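Local coordinates for protein putative enoyl-CoA hydratase/isomerase (Mycobacterium abscessus, PDB 3RSI) that probably acts as a hydro-lyase of the crotonase (enoyl-CoA hydratase/isomerase) family, in line with a role in lipid metabolism, at residues Arg206-Leu210 and Glu259-Gly264; Gln157-Lys162 and His180-Val184; Glu119-Gln123 and Ala148-Leu154; Arg127-His132 and Val184-Ala190. All coordinates share one frame; numbering follows the deposited sequence.

Overall arrangement
Following the chain from the N terminus, residues 119-123 open interaction 3, which closes at 148-154 and sets helix 116-121 against the start of helix 150-157. Before that loop is shut, strand 126-130 opens interaction 4, so the two contacts cross; interaction 4 closes at 184-190, as strand 186-188 joins the parallel sheet. Nested inside its loop is interaction 2, which packs 157-162 against 180-184 and shares Val184. Arg127 links these two contacts through Gln157 OE1 and Leu183 O, while Gln157 NE2 reaches Gln122 O of interaction 3. Interaction 1 follows in series, its centre about 28 Å from that of interaction 4, and ties helix 209-222 to the C-terminal tail.

Interaction 1. Residues Arg206-Leu210 and Glu259-Gly264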
loop_
_atom_site.group_PDB
_atom_site.type_symbol
_atom_site.label_atom_id
_atom_site.label_comp_id
_atom_site.label_asym_id
_atom_site.label_seq_id
_atom_site.Cartn_x
_atom_site.Cartn_y
_atom_site.Cartn_z
ATOM N N ARG B 206 -19.483 20.563 -2.698
ATOM C CA ARG B 206 -19.074 21.929 -2.366
ATOM C C ARG B 206 -17.670 22.289 -2.865
ATOM O O ARG B 206 -17.283 23.473 -2.852
ATOM C CB ARG B 206 -19.123 22.138 -0.847
ATOM C CG ARG B 206 -20.541 22.133 -0.296
ATOM C CD ARG B 206 -20.520 22.153 1.225
ATOM N NE ARG B 206 -19.946 23.397 1.743
ATOM C CZ ARG B 206 -19.482 23.560 2.981
ATOM N NH1 ARG B 206 -19.508 22.557 3.856
ATOM N NH2 ARG B 206 -18.986 24.728 3.355
ATOM N N ASN B 207 -16.904 21.276 -3.272
ATOM C CA ASN B 207 -15.541 21.478 -3.774
ATOM C C ASN B 207 -15.538 21.858 -5.252
ATOM O O ASN B 207 -16.529 21.640 -5.960
ATOM C CB ASN B 207 -14.704 20.222 -3.519
ATOM C CG ASN B 207 -14.631 19.869 -2.038
ATOM O OD1 ASN B 207 -14.899 20.717 -1.161
ATOM N ND2 ASN B 207 -14.267 18.623 -1.749
ATOM N N GLY B 208 -14.448 22.454 -5.712
ATOM C CA GLY B 208 -14.347 22.888 -7.113
ATOM C C GLY B 208 -14.468 21.679 -8.026
ATOM O O GLY B 208 -13.711 20.733 -7.864
ATOM N N PRO B 209 -15.429 21.691 -8.974
ATOM C CA PRO B 209 -15.641 20.494 -9.798
ATOM C C PRO B 209 -14.509 20.167 -10.767
ATOM O O PRO B 209 -14.241 18.987 -11.005
ATOM C CB PRO B 209 -16.933 20.798 -10.565
ATOM C CG PRO B 209 -17.556 21.895 -9.905
ATOM C CD PRO B 209 -16.500 22.681 -9.184
ATOM N N LEU B 210 -13.827 21.179 -11.309
ATOM C CA LEU B 210 -12.670 20.910 -12.173
ATOM C C LEU B 210 -11.510 20.371 -11.333
ATOM O O LEU B 210 -10.802 19.440 -11.751
ATOM C CB LEU B 210 -12.255 22.155 -12.962
ATOM C CG LEU B 210 -11.025 22.012 -13.858
ATOM C CD1 LEU B 210 -11.276 21.058 -15.026
ATOM C CD2 LEU B 210 -10.575 23.401 -14.355
ATOM N N GLU B 259 -18.983 32.764 0.709
ATOM C CA GLU B 259 -18.703 31.376 0.251
ATOM C C GLU B 259 -18.468 31.308 -1.281
ATOM O O GLU B 259 -18.974 32.147 -2.035
ATOM C CB GLU B 259 -19.840 30.424 0.674
ATOM C CG GLU B 259 -19.881 29.095 -0.077
ATOM C CD GLU B 259 -20.936 28.131 0.444
ATOM O OE1 GLU B 259 -20.615 26.921 0.556
ATOM O OE2 GLU B 259 -22.075 28.571 0.718
ATOM N N ALA B 260 -17.699 30.309 -1.723
ATOM C CA ALA B 260 -17.317 30.174 -3.131
ATOM C C ALA B 260 -18.469 29.642 -3.985
ATOM O O ALA B 260 -19.188 28.738 -3.562
ATOM C CB ALA B 260 -16.099 29.262 -3.263
ATOM N N ARG B 261 -18.627 30.206 -5.183
ATOM C CA ARG B 261 -19.551 29.688 -6.198
ATOM C C ARG B 261 -18.718 29.164 -7.377
ATOM O O ARG B 261 -18.274 29.936 -8.226
ATOM C CB ARG B 261 -20.501 30.794 -6.656
ATOM N N PHE B 262 -18.482 27.856 -7.407
ATOM C CA PHE B 262 -17.650 27.247 -8.452
ATOM C C PHE B 262 -18.518 26.876 -9.644
ATOM O O PHE B 262 -19.698 26.550 -9.474
ATOM C CB PHE B 262 -16.966 25.977 -7.940
ATOM C CG PHE B 262 -16.026 26.201 -6.800
ATOM C CD1 PHE B 262 -14.963 27.092 -6.922
ATOM C CD2 PHE B 262 -16.163 25.478 -5.620
ATOM C CE1 PHE B 262 -14.077 27.296 -5.876
ATOM C CE2 PHE B 262 -15.276 25.664 -4.560
ATOM C CZ PHE B 262 -14.233 26.586 -4.681
ATOM N N THR B 263 -17.926 26.920 -10.841
ATOM C CA THR B 263 -18.625 26.566 -12.072
ATOM C C THR B 263 -17.953 25.409 -12.847
ATOM O O THR B 263 -18.488 24.922 -13.834
ATOM C CB THR B 263 -18.719 27.792 -13.005
ATOM O OG1 THR B 263 -17.421 28.104 -13.514
ATOM C CG2 THR B 263 -19.289 29.020 -12.264
ATOM N N GLY B 264 -16.787 24.957 -12.403
ATOM C CA GLY B 264 -16.060 23.923 -13.123
ATOM C C GLY B 264 -15.234 24.416 -14.298
ATOM O O GLY B 264 -14.850 23.628 -15.157
HETATM O O HOH W 1 -19.076 25.419 -3.194
#
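The ring of Phe262 lies flat against the backbone at Gly208, and the rest of this contact is disposed around it. Gly208 CA sits over one face, 3.8 Å from the ring centroid and 25° off the normal, a CH-pi contact displaced toward the rim. The opposite face is covered from within its own segment by Ala260 CB. At the ring edge, in its plane, Arg206 O approaches Phe262 CE2 to 3.4 Å. Phe262 CG stands anti to the carbonyl carbon (chi1 -62°), which turns the ring from the tail toward Gly208. Separately, Phe262 CB meets Pro209 CD at 3.6 Å. Gly208 is the N-cap residue of helix 209-222, so the aromatic group packs where this helix begins, in the C-terminal helical region that builds much of the trimer contact in the crotonase fold. In keeping with that, Asn207 ND2 donates to Leu168 O and Thr169 O of the second subunit, and Phe262 O accepts from Arg55 of the same subunit. Toward solvent the contact is looser. The Arg206 chain, bent at chi3, carries its guanidinium to Glu259, which meets it near the guanidinium plane; the two planes stand 86° apart and the salt bridge is long, 3.8 Å from Arg206 NE to Glu259 OE1. Between these charges and the ring, a water donates to Arg206 O at 2.7 Å and weakly to Ala260 O. At the other end of the contact the Pro209 ring lies against the backbone of Gly264, and Leu210 CB touches Gly264 O at 3.7 Å.

Interaction 2. Residues Gln157-Lys162 and His180-Val184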
loop_
_atom_site.group_PDB
_atom_site.type_symbol
_atom_site.label_atom_id
_atom_site.label_comp_id
_atom_site.label_asym_id
_atom_site.label_seq_id
_atom_site.Cartn_x
_atom_site.Cartn_y
_atom_site.Cartn_z
ATOM N N GLN B 157 -4.082 -1.599 -3.550
ATOM C CA GLN B 157 -4.981 -0.804 -2.732
ATOM C C GLN B 157 -4.969 -1.186 -1.241
ATOM O O GLN B 157 -5.303 -0.352 -0.391
ATOM C CB GLN B 157 -6.386 -0.911 -3.305
ATOM C CG GLN B 157 -6.490 -0.371 -4.727
ATOM C CD GLN B 157 -7.928 -0.125 -5.177
ATOM O OE1 GLN B 157 -8.871 -0.244 -4.390
ATOM N NE2 GLN B 157 -8.094 0.245 -6.454
ATOM N N ILE B 158 -4.606 -2.437 -0.948
ATOM C CA ILE B 158 -4.491 -2.960 0.437
ATOM C C ILE B 158 -3.224 -3.817 0.567
ATOM O O ILE B 158 -2.652 -4.247 -0.443
ATOM C CB ILE B 158 -5.718 -3.801 0.878
ATOM C CG1 ILE B 158 -5.746 -5.173 0.184
ATOM C CG2 ILE B 158 -7.027 -3.047 0.647
ATOM C CD1 ILE B 158 -6.894 -6.079 0.715
ATOM N N PRO B 159 -2.792 -4.092 1.802
ATOM C CA PRO B 159 -1.530 -4.813 1.928
ATOM C C PRO B 159 -1.498 -6.136 1.164
ATOM O O PRO B 159 -2.434 -6.941 1.240
ATOM C CB PRO B 159 -1.384 -5.008 3.431
ATOM C CG PRO B 159 -2.037 -3.773 3.993
ATOM C CD PRO B 159 -3.227 -3.541 3.100
ATOM N N TYR B 160 -0.417 -6.293 0.405
ATOM C CA TYR B 160 -0.155 -7.443 -0.447
ATOM C C TYR B 160 -0.584 -8.761 0.152
ATOM O O TYR B 160 -1.270 -9.529 -0.502
ATOM C CB TYR B 160 1.339 -7.487 -0.698
ATOM C CG TYR B 160 1.836 -8.544 -1.639
ATOM C CD1 TYR B 160 1.919 -8.293 -3.014
ATOM C CD2 TYR B 160 2.303 -9.759 -1.166
ATOM C CE1 TYR B 160 2.430 -9.251 -3.889
ATOM C CE2 TYR B 160 2.818 -10.716 -2.024
ATOM C CZ TYR B 160 2.879 -10.453 -3.391
ATOM O OH TYR B 160 3.385 -11.408 -4.255
ATOM N N THR B 161 -0.167 -9.051 1.386
ATOM C CA THR B 161 -0.474 -10.378 1.947
ATOM C C THR B 161 -1.966 -10.628 2.114
ATOM O O THR B 161 -2.415 -11.757 1.922
ATOM C CB THR B 161 0.310 -10.702 3.244
ATOM O OG1 THR B 161 0.178 -12.102 3.535
ATOM C CG2 THR B 161 -0.158 -9.859 4.438
ATOM N N LYS B 162 -2.741 -9.588 2.427
ATOM C CA LYS B 162 -4.187 -9.760 2.562
ATOM C C LYS B 162 -4.909 -9.789 1.200
ATOM O O LYS B 162 -5.898 -10.494 1.030
ATOM C CB LYS B 162 -4.815 -8.730 3.521
ATOM C CG LYS B 162 -6.057 -9.307 4.292
ATOM C CD LYS B 162 -5.610 -10.329 5.343
ATOM C CE LYS B 162 -6.734 -11.087 6.016
ATOM N NZ LYS B 162 -6.188 -12.163 6.912
ATOM N N HIS B 180 -9.397 -2.434 8.867
ATOM C CA HIS B 180 -8.002 -2.618 9.307
ATOM C C HIS B 180 -6.987 -2.552 8.149
ATOM O O HIS B 180 -5.932 -1.898 8.254
ATOM C CB HIS B 180 -7.830 -3.957 10.027
ATOM C CG HIS B 180 -6.441 -4.194 10.523
ATOM N ND1 HIS B 180 -6.033 -3.837 11.785
ATOM C CD2 HIS B 180 -5.361 -4.749 9.923
ATOM C CE1 HIS B 180 -4.764 -4.161 11.950
ATOM N NE2 HIS B 180 -4.331 -4.718 10.833
ATOM N N PHE B 181 -7.317 -3.238 7.060
ATOM C CA PHE B 181 -6.432 -3.343 5.900
ATOM C C PHE B 181 -6.664 -2.251 4.842
ATOM O O PHE B 181 -6.037 -2.268 3.790
ATOM C CB PHE B 181 -6.551 -4.742 5.298
ATOM C CG PHE B 181 -5.907 -5.800 6.135
ATOM C CD1 PHE B 181 -4.549 -5.981 6.086
ATOM C CD2 PHE B 181 -6.659 -6.588 6.998
ATOM C CE1 PHE B 181 -3.928 -6.961 6.875
ATOM C CE2 PHE B 181 -6.063 -7.560 7.773
ATOM C CZ PHE B 181 -4.697 -7.745 7.723
ATOM N N GLY B 182 -7.533 -1.289 5.156
ATOM C CA GLY B 182 -7.766 -0.121 4.327
ATOM C C GLY B 182 -8.495 -0.376 3.034
ATOM O O GLY B 182 -8.415 0.419 2.121
ATOM N N LEU B 183 -9.212 -1.497 2.938
ATOM C CA LEU B 183 -10.060 -1.730 1.788
ATOM C C LEU B 183 -11.211 -0.714 1.796
ATOM O O LEU B 183 -11.686 -0.285 0.744
ATOM C CB LEU B 183 -10.609 -3.169 1.834
ATOM C CG LEU B 183 -11.505 -3.575 0.678
ATOM C CD1 LEU B 183 -10.791 -3.506 -0.655
ATOM C CD2 LEU B 183 -12.068 -4.977 0.923
ATOM N N VAL B 184 -11.670 -0.353 2.994
ATOM C CA VAL B 184 -12.676 0.700 3.160
ATOM C C VAL B 184 -12.125 1.788 4.077
ATOM O O VAL B 184 -11.153 1.561 4.816
ATOM C CB VAL B 184 -14.004 0.133 3.715
ATOM C CG1 VAL B 184 -14.543 -0.979 2.783
ATOM C CG2 VAL B 184 -13.836 -0.405 5.131
HETATM O O HOH W 2 -7.837 0.896 -0.425
#
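Gly182 O accepts a 2.7 Å hydrogen bond from a water, and the same water donates to Gln157 O at 2.8 Å. One molecule thus joins two carbonyls that could not bond to each other, and no direct hydrogen bond crosses between the segments. The remainder is mostly apolar packing, with Phe181 at its centre and Phe181 O lying against Pro159 CD and Ile158 CB. Lys162 CG stands almost exactly over the middle of the Phe181 ring, 3.7 Å from the centroid and 5° off the normal. Lys162 CB also lies over the ring, and the bend at chi2 (72°) lays CD over its far side, with Lys162 CD 3.6 Å from Phe181 CZ. His180 CD2 covers the opposite face, also over the centre, and Pro159 CG meets the edge in plane. The aromatic group is therefore sandwiched, and its rotation is restricted from three directions. Beside it, Ile158 CG2 presses tightly on Leu183, 3.5 Å from Leu183 CA. The polar end of Lys162 continues past the ring to a salt bridge with Glu165 and a hydrogen bond to Gly185 O of the third subunit, whose Tyr179 ring meets Phe181 at about 90°. The loop after helix 175-180 is thereby packed against the start of helix 160-169 beside a subunit interface, as suits the trimeric assembly of the crotonase fold.

Interaction 3. Residues Glu119-Gln123 and Ala148-Leu154; sequences EMLQQ and AGSMVRL
Glu119 meets the start of helix 150-157, where Gly149 is the N-cap, in the crotonase fold; its position probably matches that of one of the two catalytic glutamates in well-studied enoyl-CoA hydratases, although its role here is only inferred. The carboxylate is gripped by backbone donors at both oxygens. OE2 of Glu119 accepts from Ala148 N at 2.9 Å, on the syn side but 30° out of the carboxylate plane. OE1 of Glu119 takes Ser150 N at 3.0 Å, nearly along its C-O axis; the Ser150 hydroxyl also points to OE1, at a modelled separation so short that its exact length is doubtful. Bent at chi2 (-126°), the glutamate chain folds its carboxylate onto this helix start. Ser150 OG in turn accepts from Gln122 NE2 at 2.9 Å, and Gln122 NE2 also donates to Cys118 O. A water donates to Glu119 O and Ala148 O and accepts from Arg153 NH1, in the guanidinium plane. Arg153 NH2 forms a salt bridge to Glu227 of the third subunit and shares Leu96 O with Gln123 NE2. Over one guanidinium face lies the Gln123 side chain, its amide stacked 28° from parallel, with Gln123 CG 3.3 Å from Arg153 NH1.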
loop_
_atom_site.group_PDB
_atom_site.type_symbol
_atom_site.label_atom_id
_atom_site.label_comp_id
_atom_site.label_asym_id
_atom_site.label_seq_id
_atom_site.Cartn_x
_atom_site.Cartn_y
_atom_site.Cartn_z
ATOM N N GLU B 119 -15.204 -6.786 -6.824
ATOM C CA GLU B 119 -14.380 -6.377 -7.958
ATOM C C GLU B 119 -14.635 -4.905 -8.325
ATOM O O GLU B 119 -13.679 -4.105 -8.451
ATOM C CB GLU B 119 -14.594 -7.274 -9.171
ATOM C CG GLU B 119 -14.196 -8.727 -8.931
ATOM C CD GLU B 119 -13.218 -9.228 -9.956
ATOM O OE1 GLU B 119 -12.122 -8.618 -10.083
ATOM O OE2 GLU B 119 -13.542 -10.205 -10.639
ATOM N N MET B 120 -15.907 -4.537 -8.457
ATOM C CA MET B 120 -16.260 -3.156 -8.784
ATOM C C MET B 120 -15.922 -2.137 -7.670
ATOM O O MET B 120 -15.662 -0.954 -7.944
ATOM C CB MET B 120 -17.736 -3.042 -9.166
ATOM C CG MET B 120 -18.031 -3.525 -10.569
ATOM S SD MET B 120 -19.791 -3.432 -11.013
ATOM C CE MET B 120 -19.982 -1.662 -11.206
ATOM N N LEU B 121 -15.911 -2.598 -6.430
ATOM C CA LEU B 121 -15.572 -1.745 -5.295
ATOM C C LEU B 121 -14.193 -1.089 -5.453
ATOM O O LEU B 121 -13.985 0.032 -4.986
ATOM C CB LEU B 121 -15.618 -2.557 -4.017
ATOM C CG LEU B 121 -15.436 -1.818 -2.697
ATOM C CD1 LEU B 121 -16.638 -0.983 -2.313
ATOM C CD2 LEU B 121 -15.115 -2.840 -1.602
ATOM N N GLN B 122 -13.271 -1.789 -6.115
ATOM C CA GLN B 122 -11.922 -1.293 -6.316
ATOM C C GLN B 122 -11.858 -0.080 -7.254
ATOM O O GLN B 122 -10.874 0.639 -7.234
ATOM C CB GLN B 122 -10.992 -2.419 -6.773
ATOM C CG GLN B 122 -10.737 -3.444 -5.663
ATOM C CD GLN B 122 -10.329 -4.795 -6.203
ATOM O OE1 GLN B 122 -9.176 -4.988 -6.583
ATOM N NE2 GLN B 122 -11.275 -5.738 -6.250
ATOM N N GLN B 123 -12.932 0.175 -8.004
ATOM C CA GLN B 123 -13.056 1.351 -8.854
ATOM C C GLN B 123 -13.981 2.419 -8.236
ATOM O O GLN B 123 -14.264 3.449 -8.860
ATOM C CB GLN B 123 -13.523 0.955 -10.257
ATOM C CG GLN B 123 -12.420 0.302 -11.111
ATOM C CD GLN B 123 -11.512 1.339 -11.750
ATOM O OE1 GLN B 123 -10.677 1.913 -11.088
ATOM N NE2 GLN B 123 -11.713 1.618 -13.030
ATOM N N ALA B 148 -12.073 -9.508 -13.086
ATOM C CA ALA B 148 -12.620 -8.180 -13.384
ATOM C C ALA B 148 -11.781 -7.093 -12.690
ATOM O O ALA B 148 -12.315 -6.160 -12.077
ATOM C CB ALA B 148 -14.092 -8.099 -12.989
ATOM N N GLY B 149 -10.462 -7.234 -12.779
ATOM C CA GLY B 149 -9.532 -6.225 -12.279
ATOM C C GLY B 149 -8.879 -6.489 -10.930
ATOM O O GLY B 149 -7.905 -5.811 -10.592
ATOM N N SER B 150 -9.403 -7.453 -10.163
ATOM C CA SER B 150 -8.958 -7.665 -8.766
ATOM C C SER B 150 -7.514 -8.127 -8.666
ATOM O O SER B 150 -6.792 -7.739 -7.736
ATOM C CB SER B 150 -9.853 -8.652 -8.021
ATOM O OG SER B 150 -11.177 -8.135 -7.856
ATOM N N MET B 151 -7.089 -8.939 -9.627
ATOM C CA MET B 151 -5.736 -9.491 -9.581
ATOM C C MET B 151 -4.691 -8.423 -9.902
ATOM O O MET B 151 -3.632 -8.417 -9.317
ATOM C CB MET B 151 -5.626 -10.720 -10.478
ATOM C CG MET B 151 -6.520 -11.862 -9.966
ATOM S SD MET B 151 -6.499 -13.381 -10.931
ATOM C CE MET B 151 -7.498 -12.888 -12.326
ATOM N N VAL B 152 -5.029 -7.493 -10.786
ATOM C CA VAL B 152 -4.225 -6.277 -11.028
ATOM C C VAL B 152 -4.266 -5.323 -9.818
ATOM O O VAL B 152 -3.216 -4.899 -9.315
ATOM C CB VAL B 152 -4.757 -5.534 -12.264
ATOM C CG1 VAL B 152 -4.134 -4.135 -12.412
ATOM C CG2 VAL B 152 -4.533 -6.373 -13.543
ATOM N N ARG B 153 -5.475 -5.048 -9.323
ATOM C CA ARG B 153 -5.726 -3.887 -8.467
ATOM C C ARG B 153 -5.613 -4.105 -6.970
ATOM O O ARG B 153 -5.164 -3.213 -6.270
ATOM C CB ARG B 153 -7.112 -3.307 -8.730
ATOM C CG ARG B 153 -7.254 -2.667 -10.072
ATOM C CD ARG B 153 -8.697 -2.630 -10.479
ATOM N NE ARG B 153 -8.887 -1.912 -11.724
ATOM C CZ ARG B 153 -10.032 -1.877 -12.383
ATOM N NH1 ARG B 153 -11.074 -2.556 -11.933
ATOM N NH2 ARG B 153 -10.129 -1.180 -13.511
ATOM N N LEU B 154 -6.063 -5.251 -6.473
ATOM C CA LEU B 154 -6.329 -5.389 -5.033
ATOM C C LEU B 154 -5.075 -5.146 -4.214
ATOM O O LEU B 154 -5.112 -4.365 -3.240
ATOM C CB LEU B 154 -6.926 -6.747 -4.690
ATOM C CG LEU B 154 -7.467 -6.891 -3.258
ATOM C CD1 LEU B 154 -8.503 -5.766 -2.954
ATOM C CD2 LEU B 154 -8.108 -8.285 -3.031
HETATM O O HOH W 3 -11.459 -4.490 -10.003
#

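Interaction 4. Residues Arg127-His132 and Val184-Ala190; sequences RVSDEH and VGHVVPA
Ser129 and Val187 pair in parallel across neighbouring strands of the crotonase core, where strand 126-130 runs between strands 105-109 and 186-188. This middle part is tight. Ser129 N donates to His186 O at 2.8 Å, and Ser129 O receives Val188 N at 2.9 Å, nearly straight on to the carbonyl, with a CA-H...O contact from Val187 CA alongside. On the face of Val128, His186 and Val188, Val128 CG1 meets Val188 CG1 at 3.8 Å, the side chains crossing at about a right angle, while Leu200 of helix 193-205 covers Val128. On the other face Val184 CG2 packs against Ser129 CB. At the start of the pairing Arg127 O accepts from Gly185 N (2.9 Å) and only weakly from His186 N; the His186 ring turns its NE2 to Glu165 of the second subunit. Beyond Val188 the contact opens toward solvent. Glu131 N still donates to Val188 O, but then side chains take over from the strands: Asp130 OD1 accepts from His132 N in an Asx turn, its OD2 binds Gly191 N, and Ala190 CB brushes the His132 ring. Out here Glu131 OE1 presents its anti lone pair to Ala190 N, 3.0 Å away, with 161° at the hydrogen.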
loop_
_atom_site.group_PDB
_atom_site.type_symbol
_atom_site.label_atom_id
_atom_site.label_comp_id
_atom_site.label_asym_id
_atom_site.label_seq_id
_atom_site.Cartn_x
_atom_site.Cartn_y
_atom_site.Cartn_z
ATOM N N ARG B 127 -15.153 4.852 0.496
ATOM C CA ARG B 127 -15.860 3.609 0.817
ATOM C C ARG B 127 -16.287 3.588 2.264
ATOM O O ARG B 127 -15.450 3.684 3.161
ATOM C CB ARG B 127 -14.955 2.410 0.525
ATOM C CG ARG B 127 -14.547 2.300 -0.936
ATOM C CD ARG B 127 -13.376 1.362 -1.173
ATOM N NE ARG B 127 -12.778 1.573 -2.504
ATOM C CZ ARG B 127 -11.614 1.076 -2.913
ATOM N NH1 ARG B 127 -10.899 0.305 -2.110
ATOM N NH2 ARG B 127 -11.156 1.361 -4.126
ATOM N N VAL B 128 -17.593 3.451 2.470
ATOM C CA VAL B 128 -18.184 3.385 3.794
ATOM C C VAL B 128 -18.779 1.989 3.990
ATOM O O VAL B 128 -19.617 1.536 3.187
ATOM C CB VAL B 128 -19.328 4.411 3.957
ATOM C CG1 VAL B 128 -19.905 4.332 5.392
ATOM C CG2 VAL B 128 -18.831 5.822 3.629
ATOM N N SER B 129 -18.363 1.312 5.056
ATOM C CA SER B 129 -18.875 -0.032 5.337
ATOM C C SER B 129 -19.826 -0.072 6.523
ATOM O O SER B 129 -19.493 0.347 7.643
ATOM C CB SER B 129 -17.727 -1.002 5.608
ATOM O OG SER B 129 -18.216 -2.306 5.841
ATOM N N ASP B 130 -21.002 -0.630 6.276
ATOM C CA ASP B 130 -21.864 -1.079 7.353
ATOM C C ASP B 130 -21.061 -2.025 8.257
ATOM O O ASP B 130 -20.290 -2.855 7.784
ATOM C CB ASP B 130 -23.074 -1.824 6.777
ATOM C CG ASP B 130 -24.139 -2.097 7.805
ATOM O OD1 ASP B 130 -23.953 -3.006 8.632
ATOM O OD2 ASP B 130 -25.181 -1.416 7.761
ATOM N N GLU B 131 -21.246 -1.850 9.557
ATOM C CA GLU B 131 -20.802 -2.760 10.606
ATOM C C GLU B 131 -20.856 -4.254 10.239
ATOM O O GLU B 131 -19.976 -5.039 10.604
ATOM C CB GLU B 131 -21.785 -2.574 11.777
ATOM C CG GLU B 131 -21.214 -2.641 13.096
ATOM C CD GLU B 131 -22.289 -2.561 14.166
ATOM O OE1 GLU B 131 -23.368 -1.919 13.971
ATOM O OE2 GLU B 131 -22.033 -3.154 15.218
ATOM N N HIS B 132 -21.931 -4.654 9.576
ATOM C CA HIS B 132 -22.164 -6.072 9.294
ATOM C C HIS B 132 -21.824 -6.499 7.857
ATOM O O HIS B 132 -21.993 -7.654 7.515
ATOM C CB HIS B 132 -23.613 -6.454 9.633
ATOM C CG HIS B 132 -23.993 -6.163 11.050
ATOM N ND1 HIS B 132 -23.247 -6.600 12.122
ATOM C CD2 HIS B 132 -25.059 -5.511 11.572
ATOM C CE1 HIS B 132 -23.824 -6.204 13.242
ATOM N NE2 HIS B 132 -24.926 -5.544 12.935
ATOM N N VAL B 184 -11.670 -0.353 2.994
ATOM C CA VAL B 184 -12.676 0.700 3.160
ATOM C C VAL B 184 -12.125 1.788 4.077
ATOM O O VAL B 184 -11.153 1.561 4.816
ATOM C CB VAL B 184 -14.004 0.133 3.715
ATOM C CG1 VAL B 184 -14.543 -0.979 2.783
ATOM C CG2 VAL B 184 -13.836 -0.405 5.131
ATOM N N GLY B 185 -12.760 2.955 4.046
ATOM C CA GLY B 185 -12.296 4.108 4.797
ATOM C C GLY B 185 -13.083 4.421 6.052
ATOM O O GLY B 185 -12.650 5.250 6.850
ATOM N N HIS B 186 -14.245 3.784 6.217
ATOM C CA HIS B 186 -15.093 3.967 7.386
ATOM C C HIS B 186 -15.842 2.654 7.708
ATOM O O HIS B 186 -16.182 1.877 6.796
ATOM C CB HIS B 186 -16.169 5.026 7.104
ATOM C CG HIS B 186 -15.627 6.387 6.810
ATOM N ND1 HIS B 186 -15.353 7.306 7.799
ATOM C CD2 HIS B 186 -15.272 6.967 5.638
ATOM C CE1 HIS B 186 -14.869 8.400 7.241
ATOM N NE2 HIS B 186 -14.805 8.217 5.933
ATOM N N VAL B 187 -16.093 2.422 8.994
ATOM C CA VAL B 187 -17.054 1.407 9.426
ATOM C C VAL B 187 -18.064 2.108 10.319
ATOM O O VAL B 187 -17.679 2.787 11.286
ATOM C CB VAL B 187 -16.425 0.233 10.212
ATOM C CG1 VAL B 187 -17.517 -0.818 10.577
ATOM C CG2 VAL B 187 -15.338 -0.409 9.431
ATOM N N VAL B 188 -19.346 1.962 9.999
ATOM C CA VAL B 188 -20.386 2.741 10.675
ATOM C C VAL B 188 -21.479 1.812 11.231
ATOM O O VAL B 188 -21.563 0.670 10.806
ATOM C CB VAL B 188 -20.992 3.759 9.707
ATOM C CG1 VAL B 188 -19.900 4.735 9.175
ATOM C CG2 VAL B 188 -21.732 3.054 8.555
ATOM N N PRO B 189 -22.315 2.304 12.179
ATOM C CA PRO B 189 -23.364 1.458 12.746
ATOM C C PRO B 189 -24.348 0.933 11.702
ATOM O O PRO B 189 -24.637 1.610 10.705
ATOM C CB PRO B 189 -24.081 2.377 13.760
ATOM C CG PRO B 189 -23.065 3.400 14.147
ATOM C CD PRO B 189 -22.161 3.569 12.929
ATOM N N ALA B 190 -24.830 -0.281 11.950
ATOM C CA ALA B 190 -25.811 -0.960 11.100
ATOM C C ALA B 190 -26.848 -0.026 10.529
ATOM O O ALA B 190 -27.487 0.720 11.261
ATOM C CB ALA B 190 -26.514 -2.088 11.891
#